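Local coordinates for glycine betaine/carnitine/choline ABC transporter%2C ATP-binding protein%2C putative (Staphylococcus aureus, PDB 5IIP) that is probably the ATP-binding subunit of the OpuC osmolyte uptake system, which c-di-AMP inhibits, and carries a pair of CBS domains, at residues A49-T52 with L53-V57. Residues are numbered along the deposited sequence; the frame is centred on the assembly and turned at random.
Sequences AEAT and LNDAV
T52, the N-cap residue of helix 53-63, and D55 form a capping box, each side chain bonding to the backbone N-H of the other. D55 gives the clearest course from CB outward. Its CB, pointing back to the loop, packs against the carbonyl oxygen of T52, with D55 CB 3.3 Å from T52 O. The next atom, CG, lies anti to the carbonyl carbon (chi1 -72°), a torsion that turns the carboxylate back toward T52 and brings D55 CG to 3.1 Å from T52 OG1. At the tip, OD2 takes two bonds from T52, both arriving on the same face of the carboxylate. The backbone bond from T52 N to D55 OD2 is long at 3.3 Å but nearly straight (165°), reaching the anti side of the oxygen a little out of plane. The hydroxyl donor, T52 OG1, stands 2.8 Å from D55 OD2 and meets it from well above the carboxylate plane. The methyl CB of A51 borders the same oxygen, with A51 CB 3.9 Å from D55 OD2.

T52 OG1 also accepts from the amide of D55, at 3.2 Å from D55 N, so the hydroxyl is gripped as donor and acceptor at once and its rotation is probably fixed. This satisfies one of the amides of the first helical turn. T52 O accepts from A56 N at 3.2 Å, a main-chain bond of the helical i to i+4 kind.

Within the first of the two CBS domains, the cap marks where the loop leaving strand 46-48 enters helix 53-63. Away from the capping pair, L53 rests on I90 of helix 83-90 and T99 of helix 96-99, while A56 packs on I68 of strand 67-71.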
loop_
_atom_site.group_PDB
_atom_site.type_symbol
_atom_site.label_atom_id
_atom_site.label_comp_id
_atom_site.label_asym_id
_atom_site.label_seq_id
_atom_site.Cartn_x
_atom_site.Cartn_y
_atom_site.Cartn_z
ATOM N N ALA D 49 16.720 -0.185 -8.420
ATOM C CA ALA D 49 15.802 -1.125 -9.047
ATOM C C ALA D 49 16.410 -2.325 -9.720
ATOM O O ALA D 49 15.802 -3.344 -9.815
ATOM C CB ALA D 49 14.905 -0.406 -10.014
ATOM N N GLU D 50 17.617 -2.175 -10.203
ATOM C CA GLU D 50 18.291 -3.233 -10.897
ATOM C C GLU D 50 18.885 -4.268 -10.001
ATOM O O GLU D 50 19.287 -5.307 -10.444
ATOM C CB GLU D 50 19.357 -2.658 -11.779
ATOM C CG GLU D 50 18.835 -1.623 -12.741
ATOM C CD GLU D 50 18.709 -0.260 -12.127
ATOM O OE1 GLU D 50 19.004 -0.113 -10.950
ATOM O OE2 GLU D 50 18.321 0.671 -12.822
ATOM N N ALA D 51 18.922 -3.972 -8.726
ATOM C CA ALA D 51 19.491 -4.856 -7.754
ATOM C C ALA D 51 18.627 -6.054 -7.473
ATOM O O ALA D 51 17.533 -6.150 -7.944
ATOM C CB ALA D 51 19.827 -4.116 -6.510
ATOM N N THR D 52 19.177 -6.982 -6.722
ATOM C CA THR D 52 18.545 -8.223 -6.407
ATOM C C THR D 52 18.019 -8.314 -5.008
ATOM O O THR D 52 18.289 -7.492 -4.199
ATOM C CB THR D 52 19.519 -9.374 -6.588
ATOM O OG1 THR D 52 20.576 -9.222 -5.661
ATOM C CG2 THR D 52 20.077 -9.407 -7.948
ATOM N N LEU D 53 17.233 -9.339 -4.757
ATOM C CA LEU D 53 16.675 -9.570 -3.456
ATOM C C LEU D 53 17.726 -9.864 -2.443
ATOM O O LEU D 53 17.649 -9.407 -1.342
ATOM C CB LEU D 53 15.648 -10.664 -3.477
ATOM C CG LEU D 53 14.352 -10.229 -4.101
ATOM C CD1 LEU D 53 13.363 -11.341 -4.003
ATOM C CD2 LEU D 53 13.789 -8.985 -3.470
ATOM N N ASN D 54 18.722 -10.617 -2.823
ATOM C CA ASN D 54 19.798 -10.906 -1.923
ATOM C C ASN D 54 20.508 -9.639 -1.536
ATOM O O ASN D 54 20.928 -9.501 -0.432
ATOM C CB ASN D 54 20.706 -11.972 -2.479
ATOM C CG ASN D 54 20.146 -13.347 -2.272
ATOM O OD1 ASN D 54 19.828 -13.713 -1.171
ATOM N ND2 ASN D 54 20.018 -14.108 -3.331
ATOM N N ASP D 55 20.626 -8.705 -2.455
ATOM C CA ASP D 55 21.255 -7.427 -2.170
ATOM C C ASP D 55 20.460 -6.673 -1.126
ATOM O O ASP D 55 21.025 -6.028 -0.297
ATOM C CB ASP D 55 21.409 -6.566 -3.427
ATOM C CG ASP D 55 22.470 -7.067 -4.367
ATOM O OD1 ASP D 55 23.520 -7.510 -3.912
ATOM O OD2 ASP D 55 22.256 -7.005 -5.572
ATOM N N ALA D 56 19.140 -6.767 -1.218
ATOM C CA ALA D 56 18.209 -6.121 -0.316
ATOM C C ALA D 56 18.348 -6.632 1.071
ATOM O O ALA D 56 18.241 -5.910 2.012
ATOM C CB ALA D 56 16.789 -6.303 -0.779
ATOM N N VAL D 57 18.571 -7.913 1.181
ATOM C CA VAL D 57 18.803 -8.531 2.456
ATOM C C VAL D 57 20.081 -7.966 3.099
ATOM O O VAL D 57 20.096 -7.700 4.260
ATOM C CB VAL D 57 18.877 -10.061 2.278
ATOM C CG1 VAL D 57 19.687 -10.757 3.337
ATOM C CG2 VAL D 57 17.499 -10.657 2.229
#